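Local atomic coordinates of putative phthiocerol dimycocerosate transporter LppX (Mycobacterium tuberculosis, PDB entry 2BYO), a protein that probably carries phthiocerol dimycocerosates, lipids of the mycobacterial cell wall, from the cell membrane to the outer membrane. Residues A[23-26]-A[27-31]; A[33-36]-A[37-40]; A[63-67]-A[68-72]; A[150-153]-A[154-157]. All coordinates share one frame; numbering follows the deposited sequence.

Interaction 1 of 4, residues A[23-26]-A[27-31]; sequences ALLA and EIRQS
Helix 22-36, the N-terminal helix of the LppX half-barrel, supplies in its early turns a compact example of i to i+4 contact, in which Leu-25 meets Arg-29 and Leu-24 O meets Ile-28. The backbone frame is regular. Arg-29 N donates to Leu-25 O at 2.9 Å, Ile-28 N to Leu-24 O at 3.1 Å, and the bonds from Glu-27 to Ala-23 and from Gln-30 to Ala-26 complete the set.

On this frame Leu-25 CD1 comes to 3.7 Å from Arg-29 NH2. With CG beside its own backbone N (chi1 -84°) and the chain extended from CG to NE, Arg-29 brings its guanidinium alongside Leu-25, and the methyl meets it at an oblique angle. Both side chains also rest on Leu-125, so the arginine is flanked by hydrocarbon on this side, while an acetate ion lies close to its side chain.

Ile-28 behaves differently. Its CG1 is turned back beside its own backbone N (chi1 -62°) and comes to 3.3 Å from Leu-24 O, the carbonyl that the same residue's N-H already engages. From here the side chain meets Leu-131 and Val-171 of the sheet and the bound docosahexaenoic acid. Further on, Ser-31 OG donates to Ile-28 O at 2.9 Å.

The chemistry is that of an amphipathic helix: Leu-24, Leu-25 and Ile-28 turn hydrocarbon to the sheet, Ile-28 also to the lipid, Ser-31 satisfies its buried hydroxyl on the helix backbone, and the charge of Arg-29 is left at the exposed border, probably eased by the nearby acetate.

Interaction 2 of 4, residues A[33-36]-A[37-40]; sequences DATK and GLTS. With HXA (docosa-4,7,10,13,16,19-hexaenoic acid), chain I.
The docosahexaenoic acid pocket of LppX is bordered by the last turn of helix 22-36, where Thr-35 and Lys-36 precede the chain's exit through Gly-37 and Leu-38. Gly-37 N still donates to Asp-33 O at 3.1 Å, with a weaker second bond to Ala-34 O. Leu-38 N then reaches Thr-35 O at 3.3 Å, also weakly.

Leu-38 folds back over this end of the helix. Its CG stands beside its own backbone N (chi1 -67°), and CD1 lies 3.6 Å from Thr-35 O. The helix thus ends by shortening its hydrogen-bond spacing from i+4 toward i+3 while an apolar side chain packs against its last carbonyls, before the chain enters strand 40-49 of the half-barrel. A water bridges the exit, donating to both Lys-36 O and Leu-38 O.

On the lipid side Thr-35 presents its methyl: CG2 is 4.0 Å from HXA C7, whereas OG1 is turned back to Ser-31 O in the preceding helical turn. Lys-36 meets the carboxyl end of the ligand with its aliphatic part, CG lying 3.9 Å from the carboxyl oxygen HXA O2. Leu-38 and Thr-35 both press on Gln-197 of strand 191-198, itself a residue of the pocket.

Interaction 3 of 4, residues A[63-67]-A[68-72]; sequences DVRAN and PLAAK. With OAA (oxaloacetate ion), chain L.
Arg-65 grips one carbonyl, Pro-68 O, side-on with two nitrogens: NE and NH2 each stand 3.1 Å from it. The oxygen lies in the guanidinium plane, where both N-H groups converge on it; the bend at chi3 (66°) folds the chain back to reach it. A salt bridge from NH1 to Asp-207, the C-terminal residue, helps hold the group.

Backbone bonds join the same two strands. Arg-65 N donates to Ala-70 O at 2.8 Å, and Arg-65 O accepts from Ala-70 N, while Asp-63 and Lys-72 form a second hydrogen-bonded pair. Between them, at the non-hydrogen-bonded pair of Val-64 and Ala-71, Ala-71 CA makes a CA-H...O contact with Asp-63 O.

Packing follows on both faces. Ala-70 CB sits 3.4 Å from Arg-65 NH2; on the face of Val-64, its CG1 meets Leu-69 CD1 at 4.1 Å. At the far end Asp-63 OD1 binds zinc together with His-42, and Lys-72 lays its aliphatic chain along oxaloacetate, with a weak bond from NZ to O5.

This is a beta hairpin of strands 57-65 and 70-77, closed by a loop with a cis peptide before Pro-68, in the antiparallel sheet of the half-barrel, with Val-64 and Leu-69 beside bound alpha-linolenic acid.

Interaction 4 of 4, residues A[150-153]-A[154-157]; sequences TIPA and SSVK
Ile-151 meets Ser-155 and Val-156 at a strand-to-helix junction, where strand 142-151 of the half-barrel gives way to helix 153-159 with Pro-152 as N-cap. Followed outward, its CB lies 4.0 Å from Val-156 CG2. With CG1 beside the backbone N (chi1 -61°), the gamma methyl CG2 is anti to that nitrogen and makes the closest approaches: it touches Ser-155 CB at 3.5 Å, tighter than usual for two carbons, and Val-156 CG2 at 3.8 Å. The other branch, CG1 and then CD1, runs away from the helix, so the residue divides its two arms between the helix start and the interior. Ile-151 there adjoins Gln-123 and Ala-169 and belongs to the pocket of bound docosahexaenoic acid.

Val-156 answers from the helix, setting CG2 beside its own backbone N and thereby 3.5 Å from Ile-151 O. Its side chain also touches Arg-167 of strand 167-174, and Ala-163 and Leu-188 in loops.

At the N-cap position the carbonyl of Pro-152 begins the helical bonding. Val-156 N donates to Pro-152 O at 3.0 Å, in the carbonyl plane, and Ser-155 N adds a weak bond to the same oxygen. One residue on, Lys-157 N meets Ala-153 O at 2.8 Å, almost straight along the C=O direction, while Lys-157 CG leans on that oxygen at 3.4 Å.

Interactions 1 and 2 are successive parts of helix 22-36, the first a surface contact with regular i to i+4 bonding, the second at the helix end where that bonding weakens. Interaction 3 is a hairpin held by paired strand bonds and an arginine clasp, and interaction 4 a helix start; like interaction 2, both are partly buried. Interactions 2 and 3 touch, Thr-39 O lying 3.1 Å from Ala-66 N, a probable hydrogen bond. Interactions 3 and 4 reach the same sheet on opposite sides of the chain's centre. Docosahexaenoic acid connects interactions 1, 2 and 4 through Ile-28, Thr-35, Lys-36 and Ile-151, while alpha-linolenic acid lies beside interaction 3 and also near Ile-151.

Interaction 1 of 4, residues A[23-26]-A[27-31]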
loop_
_atom_site.group_PDB
_atom_site.type_symbol
_atom_site.label_atom_id
_atom_site.label_comp_id
_atom_site.label_asym_id
_atom_site.label_seq_id
_atom_site.Cartn_x
_atom_site.Cartn_y
_atom_site.Cartn_z
ATOM N N ALA A 23 -17.812 -12.413 8.330
ATOM C CA ALA A 23 -16.779 -13.430 8.123
ATOM C C ALA A 23 -15.679 -12.879 7.208
ATOM O O ALA A 23 -14.496 -13.019 7.503
ATOM C CB ALA A 23 -17.383 -14.705 7.559
ATOM N N LEU A 24 -16.064 -12.187 6.137
ATOM C CA LEU A 24 -15.075 -11.597 5.229
ATOM C C LEU A 24 -14.322 -10.430 5.870
ATOM O O LEU A 24 -13.134 -10.252 5.643
ATOM C CB LEU A 24 -15.720 -11.141 3.930
ATOM C CG LEU A 24 -16.454 -12.246 3.179
ATOM C CD1 LEU A 24 -17.013 -11.701 1.884
ATOM C CD2 LEU A 24 -15.528 -13.418 2.922
ATOM N N LEU A 25 -15.014 -9.647 6.679
ATOM C CA LEU A 25 -14.364 -8.582 7.423
ATOM C C LEU A 25 -13.341 -9.145 8.407
ATOM O O LEU A 25 -12.266 -8.577 8.581
ATOM C CB LEU A 25 -15.391 -7.728 8.183
ATOM C CG LEU A 25 -15.528 -6.266 7.756
ATOM C CD1 LEU A 25 -16.260 -5.515 8.857
ATOM C CD2 LEU A 25 -14.184 -5.609 7.459
ATOM N N ALA A 26 -13.695 -10.251 9.055
ATOM C CA ALA A 26 -12.821 -10.894 10.016
ATOM C C ALA A 26 -11.533 -11.342 9.337
ATOM O O ALA A 26 -10.446 -11.164 9.887
ATOM C CB ALA A 26 -13.523 -12.073 10.663
ATOM N N GLU A 27 -11.660 -11.925 8.146
ATOM C CA GLU A 27 -10.506 -12.393 7.394
ATOM C C GLU A 27 -9.613 -11.233 6.977
ATOM O O GLU A 27 -8.392 -11.350 7.031
ATOM C CB GLU A 27 -10.944 -13.204 6.173
ATOM C CG GLU A 27 -9.807 -13.827 5.355
ATOM C CD GLU A 27 -9.032 -14.900 6.111
ATOM O OE1 GLU A 27 -8.118 -15.502 5.511
ATOM O OE2 GLU A 27 -9.325 -15.154 7.294
ATOM N N ILE A 28 -10.206 -10.110 6.569
ATOM C CA ILE A 28 -9.397 -8.926 6.248
ATOM C C ILE A 28 -8.681 -8.393 7.503
ATOM O O ILE A 28 -7.511 -8.006 7.438
ATOM C CB ILE A 28 -10.228 -7.796 5.614
ATOM C CG1 ILE A 28 -10.836 -8.258 4.285
ATOM C CG2 ILE A 28 -9.350 -6.552 5.391
ATOM C CD1 ILE A 28 -11.939 -7.361 3.791
ATOM N N ARG A 29 -9.370 -8.368 8.638
ATOM C CA ARG A 29 -8.723 -7.944 9.885
ATOM C C ARG A 29 -7.546 -8.841 10.266
ATOM O O ARG A 29 -6.541 -8.352 10.772
ATOM C CB ARG A 29 -9.706 -7.873 11.039
ATOM C CG ARG A 29 -10.460 -6.583 11.093
ATOM C CD ARG A 29 -11.462 -6.607 12.229
ATOM N NE ARG A 29 -11.952 -5.267 12.561
ATOM C CZ ARG A 29 -13.205 -4.832 12.388
ATOM N NH1 ARG A 29 -13.511 -3.584 12.744
ATOM N NH2 ARG A 29 -14.161 -5.616 11.880
ATOM N N GLN A 30 -7.664 -10.140 10.015
ATOM C CA GLN A 30 -6.531 -11.045 10.196
ATOM C C GLN A 30 -5.306 -10.616 9.365
ATOM O O GLN A 30 -4.184 -10.670 9.871
ATOM C CB GLN A 30 -6.912 -12.483 9.857
ATOM C CG GLN A 30 -7.875 -13.135 10.835
ATOM C CD GLN A 30 -7.197 -13.756 12.061
ATOM O OE1 GLN A 30 -5.974 -13.848 12.139
ATOM N NE2 GLN A 30 -8.003 -14.194 13.017
ATOM N N SER A 31 -5.505 -10.202 8.106
ATOM C CA SER A 31 -4.361 -9.780 7.276
ATOM C C SER A 31 -3.805 -8.440 7.711
ATOM O O SER A 31 -2.600 -8.229 7.638
ATOM C CB SER A 31 -4.672 -9.744 5.768
ATOM O OG SER A 31 -5.532 -8.671 5.434
#

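Interaction 2 of 4, residues A[33-36]-A[37-40]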
loop_
_atom_site.group_PDB
_atom_site.type_symbol
_atom_site.label_atom_id
_atom_site.label_comp_id
_atom_site.label_asym_id
_atom_site.label_seq_id
_atom_site.Cartn_x
_atom_site.Cartn_y
_atom_site.Cartn_z
ATOM N N ASP A 33 -3.905 -7.240 10.826
ATOM C CA ASP A 33 -3.159 -7.538 12.050
ATOM C C ASP A 33 -1.806 -8.188 11.752
ATOM O O ASP A 33 -0.807 -7.842 12.373
ATOM C CB ASP A 33 -3.973 -8.426 12.983
ATOM C CG ASP A 33 -5.140 -7.690 13.615
ATOM O OD1 ASP A 33 -5.135 -6.436 13.639
ATOM O OD2 ASP A 33 -6.059 -8.367 14.096
ATOM N N ALA A 34 -1.764 -9.104 10.791
ATOM C CA ALA A 34 -0.489 -9.687 10.381
ATOM C C ALA A 34 0.430 -8.589 9.848
ATOM O O ALA A 34 1.600 -8.535 10.198
ATOM C CB ALA A 34 -0.698 -10.778 9.352
ATOM N N THR A 35 -0.122 -7.685 9.045
ATOM C CA THR A 35 0.639 -6.564 8.507
ATOM C C THR A 35 1.188 -5.659 9.613
ATOM O O THR A 35 2.359 -5.254 9.575
ATOM C CB THR A 35 -0.213 -5.746 7.507
ATOM O OG1 THR A 35 -0.652 -6.610 6.454
ATOM C CG2 THR A 35 0.577 -4.612 6.909
ATOM N N LYS A 36 0.342 -5.343 10.590
ATOM C CA LYS A 36 0.751 -4.529 11.728
ATOM C C LYS A 36 1.902 -5.141 12.555
ATOM O O LYS A 36 2.711 -4.411 13.132
ATOM C CB LYS A 36 -0.439 -4.279 12.656
ATOM C CG LYS A 36 -1.343 -3.162 12.220
ATOM C CD LYS A 36 -2.291 -2.761 13.376
ATOM C CE LYS A 36 -3.229 -1.610 12.984
ATOM N NZ LYS A 36 -4.088 -1.146 14.138
ATOM N N GLY A 37 1.953 -6.469 12.619
ATOM C CA GLY A 37 2.963 -7.181 13.404
ATOM C C GLY A 37 4.318 -7.391 12.741
ATOM O O GLY A 37 5.232 -7.926 13.363
ATOM N N LEU A 38 4.451 -6.989 11.484
ATOM C CA LEU A 38 5.701 -7.165 10.731
ATOM C C LEU A 38 6.848 -6.315 11.271
ATOM O O LEU A 38 6.657 -5.158 11.648
ATOM C CB LEU A 38 5.478 -6.806 9.256
ATOM C CG LEU A 38 4.549 -7.728 8.473
ATOM C CD1 LEU A 38 4.174 -7.111 7.135
ATOM C CD2 LEU A 38 5.204 -9.089 8.264
ATOM N N THR A 39 8.037 -6.913 11.320
ATOM C CA THR A 39 9.258 -6.202 11.644
ATOM C C THR A 39 9.785 -5.538 10.374
ATOM O O THR A 39 10.376 -4.447 10.412
ATOM C CB THR A 39 10.320 -7.175 12.184
ATOM O OG1 THR A 39 9.759 -7.958 13.243
ATOM C CG2 THR A 39 11.529 -6.426 12.709
ATOM N N SER A 40 9.595 -6.214 9.243
ATOM C CA SER A 40 10.096 -5.717 7.959
ATOM C C SER A 40 9.339 -6.360 6.812
ATOM O O SER A 40 8.737 -7.417 6.975
ATOM C CB SER A 40 11.602 -5.967 7.818
ATOM O OG SER A 40 11.903 -7.352 7.812
HETATM C C1 HXA I . 0.920 0.109 11.300
HETATM O O1 HXA I . 1.038 0.725 12.388
HETATM O O2 HXA I . -0.109 0.170 10.590
HETATM C C2 HXA I . 2.079 -0.754 10.842
HETATM C C3 HXA I . 2.355 -0.584 9.346
HETATM C C4 HXA I . 3.842 -0.774 9.022
HETATM C C5 HXA I . 4.132 -2.032 8.200
HETATM C C6 HXA I . 4.535 -1.717 6.755
HETATM C C7 HXA I . 3.522 -2.235 5.743
HETATM C C8 HXA I . 3.492 -1.361 4.495
HETATM C C9 HXA I . 2.491 -1.903 3.473
HETATM C C10 HXA I . 1.224 -1.053 3.354
HETATM C C11 HXA I . 0.070 -1.557 4.226
HETATM C C12 HXA I . -1.025 -2.258 3.418
HETATM C C13 HXA I . -2.075 -1.285 2.869
HETATM C C14 HXA I . -3.403 -1.330 3.634
HETATM C C15 HXA I . -4.568 -1.752 2.736
HETATM C C16 HXA I . -5.891 -1.658 3.491
HETATM C C17 HXA I . -6.985 -2.504 2.848
HETATM C C18 HXA I . -8.367 -1.915 3.148
HETATM C C19 HXA I . -9.487 -2.949 3.055
HETATM C C20 HXA I . -9.967 -3.129 1.618
HETATM C C21 HXA I . -11.123 -4.125 1.534
HETATM C C22 HXA I . -11.286 -4.746 0.158
HETATM O O HOH W 1 5.344 -3.879 13.625
#

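Interaction 3 of 4, residues A[63-67]-A[68-72]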
loop_
_atom_site.group_PDB
_atom_site.type_symbol
_atom_site.label_atom_id
_atom_site.label_comp_id
_atom_site.label_asym_id
_atom_site.label_seq_id
_atom_site.Cartn_x
_atom_site.Cartn_y
_atom_site.Cartn_z
ATOM N N ASP A 63 12.206 -1.551 0.424
ATOM C CA ASP A 63 12.382 -2.295 1.665
ATOM C C ASP A 63 11.963 -1.411 2.827
ATOM O O ASP A 63 12.356 -0.252 2.884
ATOM C CB ASP A 63 13.839 -2.708 1.842
ATOM C CG ASP A 63 14.237 -3.836 0.926
ATOM O OD1 ASP A 63 13.359 -4.577 0.435
ATOM O OD2 ASP A 63 15.444 -3.998 0.691
ATOM N N VAL A 64 11.161 -1.964 3.740
ATOM C CA VAL A 64 10.586 -1.199 4.837
ATOM C C VAL A 64 10.946 -1.845 6.163
ATOM O O VAL A 64 10.794 -3.058 6.336
ATOM C CB VAL A 64 9.044 -1.113 4.734
ATOM C CG1 VAL A 64 8.468 -0.308 5.905
ATOM C CG2 VAL A 64 8.624 -0.484 3.413
ATOM N N ARG A 65 11.435 -1.027 7.090
ATOM C CA ARG A 65 11.551 -1.407 8.491
ATOM C C ARG A 65 10.468 -0.665 9.270
ATOM O O ARG A 65 10.332 0.552 9.143
ATOM C CB ARG A 65 12.927 -1.056 9.046
ATOM C CG ARG A 65 13.152 -1.529 10.471
ATOM C CD ARG A 65 14.430 -0.929 11.026
ATOM N NE ARG A 65 14.310 0.523 11.155
ATOM C CZ ARG A 65 15.333 1.373 11.168
ATOM N NH1 ARG A 65 16.585 0.931 11.054
ATOM N NH2 ARG A 65 15.104 2.678 11.289
ATOM N N ALA A 66 9.717 -1.403 10.087
ATOM C CA ALA A 66 8.504 -0.863 10.716
ATOM C C ALA A 66 8.790 0.122 11.845
ATOM O O ALA A 66 8.108 1.132 11.957
ATOM C CB ALA A 66 7.600 -1.996 11.219
ATOM N N ASN A 67 9.786 -0.177 12.677
ATOM C CA ASN A 67 10.097 0.669 13.832
ATOM C C ASN A 67 11.586 0.793 14.138
ATOM O O ASN A 67 12.250 -0.216 14.362
ATOM C CB ASN A 67 9.362 0.158 15.073
ATOM C CG ASN A 67 8.273 1.105 15.523
ATOM O OD1 ASN A 67 8.554 2.143 16.138
ATOM N ND2 ASN A 67 7.020 0.762 15.212
ATOM N N PRO A 68 12.122 2.032 14.122
ATOM C CA PRO A 68 11.459 3.260 13.675
ATOM C C PRO A 68 11.161 3.150 12.185
ATOM O O PRO A 68 11.970 2.591 11.457
ATOM C CB PRO A 68 12.510 4.349 13.922
ATOM C CG PRO A 68 13.483 3.758 14.859
ATOM C CD PRO A 68 13.497 2.291 14.566
ATOM N N LEU A 69 10.012 3.655 11.743
ATOM C CA LEU A 69 9.644 3.585 10.333
ATOM C C LEU A 69 10.766 4.128 9.447
ATOM O O LEU A 69 11.201 5.269 9.605
ATOM C CB LEU A 69 8.351 4.353 10.052
ATOM C CG LEU A 69 7.833 4.249 8.609
ATOM C CD1 LEU A 69 7.409 2.829 8.285
ATOM C CD2 LEU A 69 6.677 5.204 8.379
ATOM N N ALA A 70 11.234 3.293 8.529
ATOM C CA ALA A 70 12.300 3.666 7.616
ATOM C C ALA A 70 12.187 2.823 6.348
ATOM O O ALA A 70 11.730 1.674 6.394
ATOM C CB ALA A 70 13.656 3.487 8.276
ATOM N N ALA A 71 12.570 3.407 5.217
ATOM C CA ALA A 71 12.413 2.737 3.926
ATOM C C ALA A 71 13.514 3.150 2.969
ATOM O O ALA A 71 13.994 4.285 3.012
ATOM C CB ALA A 71 11.067 3.041 3.334
ATOM N N LYS A 72 13.921 2.208 2.128
ATOM C CA LYS A 72 14.938 2.438 1.108
ATOM C C LYS A 72 14.588 1.573 -0.102
ATOM O O LYS A 72 14.244 0.405 0.044
ATOM C CB LYS A 72 16.320 2.064 1.635
ATOM C CG LYS A 72 17.485 2.429 0.710
ATOM C CD LYS A 72 18.817 2.026 1.345
ATOM C CE LYS A 72 20.012 2.197 0.387
ATOM N NZ LYS A 72 21.283 1.680 0.991
HETATM O O1 OAA L . 18.151 4.030 -2.187
HETATM O O2 OAA L . 19.065 5.342 -0.728
HETATM O O4 OAA L . 22.296 3.478 -3.432
HETATM O O5 OAA L . 22.831 3.682 -1.323
HETATM O O3 OAA L . 22.213 6.364 -3.093
HETATM C C1 OAA L . 19.066 4.834 -1.873
HETATM C C2 OAA L . 20.128 5.222 -2.886
HETATM C C3 OAA L . 21.530 5.408 -2.313
HETATM C C4 OAA L . 22.259 4.118 -2.356
#

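Interaction 4 of 4, residues A[150-153]-A[154-157]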
loop_
_atom_site.group_PDB
_atom_site.type_symbol
_atom_site.label_atom_id
_atom_site.label_comp_id
_atom_site.label_asym_id
_atom_site.label_seq_id
_atom_site.Cartn_x
_atom_site.Cartn_y
_atom_site.Cartn_z
ATOM N N THR A 150 -16.053 -2.249 -1.506
ATOM C CA THR A 150 -16.171 -0.862 -1.903
ATOM C C THR A 150 -15.766 0.024 -0.718
ATOM O O THR A 150 -16.254 -0.154 0.395
ATOM C CB THR A 150 -17.593 -0.585 -2.402
ATOM O OG1 THR A 150 -17.782 -1.286 -3.639
ATOM C CG2 THR A 150 -17.848 0.911 -2.614
ATOM N N ILE A 151 -14.841 0.947 -0.971
ATOM C CA ILE A 151 -14.268 1.801 0.066
ATOM C C ILE A 151 -14.914 3.186 -0.012
ATOM O O ILE A 151 -14.982 3.773 -1.085
ATOM C CB ILE A 151 -12.721 1.887 -0.094
ATOM C CG1 ILE A 151 -12.116 0.482 0.040
ATOM C CG2 ILE A 151 -12.106 2.831 0.939
ATOM C CD1 ILE A 151 -10.596 0.437 -0.016
ATOM N N PRO A 152 -15.397 3.711 1.128
ATOM C CA PRO A 152 -16.071 5.006 1.115
ATOM C C PRO A 152 -15.118 6.140 0.760
ATOM O O PRO A 152 -13.932 6.065 1.075
ATOM C CB PRO A 152 -16.581 5.163 2.548
ATOM C CG PRO A 152 -15.777 4.241 3.368
ATOM C CD PRO A 152 -15.300 3.142 2.485
ATOM N N ALA A 153 -15.642 7.168 0.101
ATOM C CA ALA A 153 -14.833 8.291 -0.378
ATOM C C ALA A 153 -13.881 8.829 0.693
ATOM O O ALA A 153 -12.726 9.123 0.406
ATOM C CB ALA A 153 -15.728 9.405 -0.883
ATOM N N SER A 154 -14.373 8.930 1.926
ATOM C CA SER A 154 -13.599 9.478 3.038
ATOM C C SER A 154 -12.299 8.712 3.245
ATOM O O SER A 154 -11.264 9.309 3.535
ATOM C CB SER A 154 -14.430 9.484 4.328
ATOM O OG SER A 154 -14.773 8.169 4.726
ATOM N N SER A 155 -12.349 7.393 3.084
ATOM C CA SER A 155 -11.142 6.582 3.142
ATOM C C SER A 155 -10.329 6.670 1.857
ATOM O O SER A 155 -9.101 6.616 1.902
ATOM C CB SER A 155 -11.472 5.126 3.452
ATOM O OG SER A 155 -11.863 5.006 4.804
ATOM N N VAL A 156 -11.004 6.795 0.719
ATOM C CA VAL A 156 -10.301 6.886 -0.558
ATOM C C VAL A 156 -9.459 8.170 -0.588
ATOM O O VAL A 156 -8.327 8.149 -1.068
ATOM C CB VAL A 156 -11.268 6.794 -1.769
ATOM C CG1 VAL A 156 -10.511 6.918 -3.082
ATOM C CG2 VAL A 156 -12.028 5.467 -1.756
ATOM N N LYS A 157 -9.994 9.260 -0.034
ATOM C CA LYS A 157 -9.278 10.544 0.048
ATOM C C LYS A 157 -7.955 10.484 0.806
ATOM O O LYS A 157 -7.057 11.286 0.551
ATOM C CB LYS A 157 -10.158 11.623 0.690
ATOM C CG LYS A 157 -11.260 12.125 -0.201
ATOM C CD LYS A 157 -12.106 13.152 0.527
ATOM C CE LYS A 157 -13.435 13.361 -0.158
ATOM N NZ LYS A 157 -14.303 14.263 0.642
#